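Long-range contact in beta-hydroxyacyl-(Acyl-carrier-protein) dehydratase FabA/FabZ (Xenorhabdus doucetiae, PDB 6QSR), which probably acts as a hotdog-fold lyase, forming with its partner a dehydratase heterocomplex of the type II polyketide synthase that makes aryl polyene pigments: residues His34-Asn46 with Cys54-Phe67. Numbering follows the deposited sequence.
Sequences HEAPMVLLEQVIN and CQVTVSRDGVLSPF. With NA (sodium ion), chain C.
Gln43 and Gln55 form an antiparallel hydrogen-bonded pair, and Val44 with Cys54 the next, non-hydrogen-bonded one, where strands 43-48 and 51-57 of the hotdog fold run as a beta hairpin. Glu42 and Gln43 both face Gln55, which makes a classic beta bulge. Gln55 O takes both amides, Glu42 N and Gln43 N, each at 3.0 Å. The return bond, from Gln55 N to Gln43 O, measures 2.8 Å.

The side chain of Glu42, a bulge residue, spans from strand 54-57 to the type I turn from Gly62 to Ser65. With chi2 at 172° it stretches out far enough to put OE1 at Thr57 N and OE2 near Val63 N. OE1 receives Thr57 N at 3.0 Å from above the carboxylate plane, and a water links it to Thr57 OG1. OE2 takes a weak bond from Val63 N. This gives the acid a partner on each oxygen. Glu42 CG lies against CG2 of both Val56 and Val63.

Leu40 and Phe67 reach toward each other from their two segments. Leu40 CD2 sits over one ring face, away from its centre, in a CH-pi contact 4.1 Å from the centroid. Pro66 CB covers the opposite face, and Phe78 also meets the ring. Met38 brings SD obliquely to the ring as a Met-aromatic contact, 3.9 Å from Phe67 CZ. Leu40 O is buried without a polar partner; Val56 CG2 and Leu64 CD2 press on it.

His34 O, with Asp29 O, Leu32 O and two waters, binds the sodium ion, well away from the strand pairing. Nearer Phe67, one water donates to both Pro37 O and Val63 O, at 2.6 Å each.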
loop_
_atom_site.group_PDB
_atom_site.type_symbol
_atom_site.label_atom_id
_atom_site.label_comp_id
_atom_site.label_asym_id
_atom_site.label_seq_id
_atom_site.Cartn_x
_atom_site.Cartn_y
_atom_site.Cartn_z
ATOM N N HIS B 34 11.926 -5.484 -1.891
ATOM C CA HIS B 34 11.843 -4.664 -0.677
ATOM C C HIS B 34 12.946 -5.013 0.302
ATOM O O HIS B 34 13.371 -6.171 0.373
ATOM C CB HIS B 34 10.507 -4.887 0.066
ATOM C CG HIS B 34 9.284 -4.673 -0.772
ATOM N ND1 HIS B 34 8.983 -5.459 -1.865
ATOM C CD2 HIS B 34 8.259 -3.799 -0.645
ATOM C CE1 HIS B 34 7.836 -5.062 -2.388
ATOM N NE2 HIS B 34 7.383 -4.051 -1.672
ATOM N N GLU B 35 13.393 -4.014 1.055
ATOM C CA GLU B 35 14.293 -4.210 2.185
ATOM C C GLU B 35 13.776 -3.424 3.383
ATOM O O GLU B 35 13.014 -2.460 3.222
ATOM C CB GLU B 35 15.710 -3.758 1.818
ATOM C CG GLU B 35 16.359 -4.653 0.777
ATOM C CD GLU B 35 17.780 -4.257 0.424
ATOM O OE1 GLU B 35 18.293 -3.257 0.971
ATOM O OE2 GLU B 35 18.384 -4.964 -0.411
ATOM N N ALA B 36 14.177 -3.851 4.583
ATOM C CA ALA B 36 13.873 -3.122 5.828
ATOM C C ALA B 36 14.284 -1.649 5.694
ATOM O O ALA B 36 15.367 -1.379 5.172
ATOM C CB ALA B 36 14.598 -3.765 7.011
ATOM N N PRO B 37 13.463 -0.692 6.147
ATOM C CA PRO B 37 12.250 -0.904 6.956
ATOM C C PRO B 37 10.924 -1.134 6.186
ATOM O O PRO B 37 9.865 -1.173 6.822
ATOM C CB PRO B 37 12.170 0.395 7.774
ATOM C CG PRO B 37 12.764 1.430 6.872
ATOM C CD PRO B 37 13.839 0.733 6.079
ATOM N N MET B 38 10.973 -1.311 4.860
ATOM C CA MET B 38 9.763 -1.463 4.034
ATOM C C MET B 38 9.351 -2.911 3.720
ATOM O O MET B 38 8.686 -3.161 2.714
ATOM C CB MET B 38 9.909 -0.647 2.735
ATOM C CG MET B 38 9.675 0.834 2.944
ATOM S SD MET B 38 8.028 1.210 3.578
ATOM C CE MET B 38 6.979 0.476 2.324
ATOM N N VAL B 39 9.726 -3.859 4.579
ATOM C CA VAL B 39 9.163 -5.206 4.525
ATOM C C VAL B 39 8.186 -5.270 5.676
ATOM O O VAL B 39 8.584 -5.147 6.838
ATOM C CB VAL B 39 10.234 -6.296 4.674
ATOM C CG1 VAL B 39 9.595 -7.679 4.741
ATOM C CG2 VAL B 39 11.231 -6.211 3.533
ATOM N N LEU B 40 6.911 -5.472 5.353
ATOM C CA LEU B 40 5.839 -5.427 6.334
ATOM C C LEU B 40 5.253 -6.821 6.623
ATOM O O LEU B 40 4.125 -6.929 7.076
ATOM C CB LEU B 40 4.747 -4.445 5.870
ATOM C CG LEU B 40 5.035 -2.969 6.173
ATOM C CD1 LEU B 40 6.007 -2.359 5.167
ATOM C CD2 LEU B 40 3.747 -2.166 6.218
ATOM N N LEU B 41 6.034 -7.873 6.374
ATOM C CA LEU B 41 5.665 -9.242 6.747
ATOM C C LEU B 41 6.828 -9.851 7.514
ATOM O O LEU B 41 7.966 -9.417 7.361
ATOM C CB LEU B 41 5.345 -10.090 5.508
ATOM C CG LEU B 41 4.334 -9.523 4.508
ATOM C CD1 LEU B 41 4.341 -10.339 3.220
ATOM C CD2 LEU B 41 2.946 -9.498 5.124
ATOM N N GLU B 42 6.534 -10.865 8.319
ATOM C CA GLU B 42 7.535 -11.530 9.164
ATOM C C GLU B 42 7.784 -13.004 8.839
ATOM O O GLU B 42 8.887 -13.480 9.047
ATOM C CB GLU B 42 7.147 -11.363 10.639
ATOM C CG GLU B 42 7.336 -9.927 11.111
ATOM C CD GLU B 42 6.798 -9.632 12.500
ATOM O OE1 GLU B 42 5.861 -10.317 12.966
ATOM O OE2 GLU B 42 7.309 -8.677 13.125
ATOM N N GLN B 43 6.784 -13.720 8.323
ATOM C CA GLN B 43 6.885 -15.169 8.157
ATOM C C GLN B 43 6.151 -15.648 6.895
ATOM O O GLN B 43 4.993 -15.276 6.683
ATOM C CB GLN B 43 6.275 -15.821 9.397
ATOM C CG GLN B 43 6.450 -17.323 9.516
ATOM C CD GLN B 43 7.509 -17.736 10.519
ATOM O OE1 GLN B 43 8.591 -17.144 10.590
ATOM N NE2 GLN B 43 7.202 -18.766 11.303
ATOM N N VAL B 44 6.825 -16.456 6.066
ATOM C CA VAL B 44 6.150 -17.211 4.992
ATOM C C VAL B 44 5.622 -18.496 5.634
ATOM O O VAL B 44 6.395 -19.258 6.211
ATOM C CB VAL B 44 7.085 -17.589 3.817
ATOM C CG1 VAL B 44 6.290 -18.188 2.665
ATOM C CG2 VAL B 44 7.845 -16.382 3.308
ATOM N N ILE B 45 4.313 -18.717 5.545
ATOM C CA ILE B 45 3.675 -19.921 6.095
ATOM C C ILE B 45 3.511 -20.989 5.004
ATOM O O ILE B 45 3.810 -22.162 5.230
ATOM C CB ILE B 45 2.308 -19.590 6.732
ATOM C CG1 ILE B 45 2.435 -18.517 7.830
ATOM C CG2 ILE B 45 1.658 -20.837 7.319
ATOM C CD1 ILE B 45 3.276 -18.905 9.029
ATOM N N ASN B 46 3.019 -20.590 3.836
ATOM C CA ASN B 46 2.826 -21.528 2.729
ATOM C C ASN B 46 2.827 -20.804 1.394
ATOM O O ASN B 46 2.407 -19.640 1.305
ATOM C CB ASN B 46 1.512 -22.303 2.902
ATOM C CG ASN B 46 1.637 -23.751 2.491
ATOM O OD1 ASN B 46 1.679 -24.069 1.304
ATOM N ND2 ASN B 46 1.710 -24.643 3.476
ATOM N N CYS B 54 1.150 -15.720 4.337
ATOM C CA CYS B 54 2.193 -15.067 5.116
ATOM C C CYS B 54 1.600 -14.530 6.408
ATOM O O CYS B 54 0.381 -14.351 6.532
ATOM C CB CYS B 54 2.816 -13.902 4.344
ATOM S SG CYS B 54 3.779 -14.383 2.902
ATOM N N GLN B 55 2.482 -14.238 7.351
ATOM C CA GLN B 55 2.083 -13.866 8.686
ATOM C C GLN B 55 2.882 -12.677 9.194
ATOM O O GLN B 55 4.043 -12.485 8.826
ATOM C CB GLN B 55 2.252 -15.069 9.619
ATOM C CG GLN B 55 1.436 -14.991 10.890
ATOM C CD GLN B 55 1.419 -16.306 11.652
ATOM O OE1 GLN B 55 2.417 -16.692 12.248
ATOM N NE2 GLN B 55 0.274 -16.987 11.653
ATOM N N VAL B 56 2.240 -11.872 10.034
ATOM C CA VAL B 56 2.895 -10.738 10.667
ATOM C C VAL B 56 2.152 -10.361 11.937
ATOM O O VAL B 56 0.931 -10.504 12.001
ATOM C CB VAL B 56 2.987 -9.537 9.700
ATOM C CG1 VAL B 56 1.610 -8.959 9.376
ATOM C CG2 VAL B 56 3.916 -8.467 10.262
ATOM N N THR B 57 2.887 -9.874 12.935
ATOM C CA THR B 57 2.305 -9.549 14.241
ATOM C C THR B 57 2.373 -8.034 14.467
ATOM O O THR B 57 3.383 -7.400 14.177
ATOM C CB THR B 57 2.997 -10.358 15.368
ATOM O OG1 THR B 57 2.836 -11.756 15.103
ATOM C CG2 THR B 57 2.401 -10.052 16.748
ATOM N N VAL B 58 1.277 -7.458 14.956
ATOM C CA VAL B 58 1.216 -6.027 15.237
ATOM C C VAL B 58 1.911 -5.788 16.582
ATOM O O VAL B 58 1.318 -5.971 17.649
ATOM C CB VAL B 58 -0.235 -5.486 15.245
ATOM C CG1 VAL B 58 -0.235 -3.977 15.468
ATOM C CG2 VAL B 58 -0.953 -5.813 13.936
ATOM N N SER B 59 3.178 -5.395 16.522
ATOM C CA SER B 59 4.016 -5.251 17.715
ATOM C C SER B 59 4.842 -3.971 17.666
ATOM O O SER B 59 5.088 -3.432 16.591
ATOM C CB SER B 59 4.967 -6.447 17.823
ATOM O OG SER B 59 5.937 -6.418 16.782
ATOM N N ARG B 60 5.288 -3.517 18.834
ATOM C CA ARG B 60 6.181 -2.356 18.936
ATOM C C ARG B 60 7.638 -2.687 18.582
ATOM O O ARG B 60 8.426 -1.781 18.301
ATOM C CB ARG B 60 6.141 -1.764 20.346
ATOM C CG ARG B 60 4.759 -1.343 20.822
ATOM C CD ARG B 60 4.812 -0.712 22.205
ATOM N NE ARG B 60 5.475 0.596 22.192
ATOM C CZ ARG B 60 6.769 0.834 22.444
ATOM N NH1 ARG B 60 7.627 -0.145 22.742
ATOM N NH2 ARG B 60 7.219 2.087 22.386
ATOM N N ASP B 61 8.000 -3.968 18.610
ATOM C CA ASP B 61 9.372 -4.404 18.313
ATOM C C ASP B 61 9.569 -4.955 16.894
ATOM O O ASP B 61 10.708 -5.190 16.484
ATOM C CB ASP B 61 9.848 -5.443 19.340
ATOM C CG ASP B 61 9.067 -6.750 19.270
ATOM O OD1 ASP B 61 9.682 -7.809 19.010
ATOM O OD2 ASP B 61 7.837 -6.716 19.478
ATOM N N GLY B 62 8.483 -5.148 16.147
ATOM C CA GLY B 62 8.558 -5.810 14.844
ATOM C C GLY B 62 8.544 -4.858 13.669
ATOM O O GLY B 62 8.610 -3.638 13.834
ATOM N N VAL B 63 8.409 -5.445 12.483
ATOM C CA VAL B 63 8.460 -4.721 11.211
ATOM C C VAL B 63 7.345 -3.665 11.013
ATOM O O VAL B 63 7.503 -2.725 10.237
ATOM C CB VAL B 63 8.469 -5.693 10.001
ATOM C CG1 VAL B 63 9.622 -6.695 10.105
ATOM C CG2 VAL B 63 7.132 -6.406 9.829
ATOM N N LEU B 64 6.218 -3.831 11.702
ATOM C CA LEU B 64 5.121 -2.877 11.620
ATOM C C LEU B 64 5.258 -1.675 12.571
ATOM O O LEU B 64 4.487 -0.727 12.449
ATOM C CB LEU B 64 3.787 -3.588 11.886
ATOM C CG LEU B 64 3.490 -4.778 10.985
ATOM C CD1 LEU B 64 2.207 -5.442 11.444
ATOM C CD2 LEU B 64 3.373 -4.377 9.529
ATOM N N SER B 65 6.237 -1.682 13.483
ATOM C CA SER B 65 6.346 -0.613 14.503
ATOM C C SER B 65 6.459 0.834 13.977
ATOM O O SER B 65 5.860 1.729 14.573
ATOM C CB SER B 65 7.435 -0.916 15.534
ATOM O OG SER B 65 8.725 -0.911 14.976
ATOM N N PRO B 66 7.175 1.065 12.846
ATOM C CA PRO B 66 7.174 2.412 12.247
ATOM C C PRO B 66 5.817 2.921 11.726
ATOM O O PRO B 66 5.672 4.126 11.512
ATOM C CB PRO B 66 8.154 2.274 11.068
ATOM C CG PRO B 66 9.014 1.108 11.417
ATOM C CD PRO B 66 8.082 0.163 12.109
ATOM N N PHE B 67 4.849 2.026 11.521
ATOM C CA PHE B 67 3.555 2.363 10.914
ATOM C C PHE B 67 2.378 2.404 11.902
ATOM O O PHE B 67 1.230 2.613 11.485
ATOM C CB PHE B 67 3.268 1.379 9.774
ATOM C CG PHE B 67 4.446 1.165 8.871
ATOM C CD1 PHE B 67 4.772 2.107 7.905
ATOM C CD2 PHE B 67 5.271 0.057 9.030
ATOM C CE1 PHE B 67 5.882 1.934 7.088
ATOM C CE2 PHE B 67 6.390 -0.121 8.219
ATOM C CZ PHE B 67 6.689 0.819 7.244
HETATM NA NA NA C . 14.505 -8.126 -0.032
HETATM O O HOH W 1 9.839 -1.918 9.349
HETATM O O HOH W 2 4.430 -12.871 12.974
HETATM O O HOH W 3 16.060 -8.096 1.846
HETATM O O HOH W 4 16.317 -8.013 -1.307
#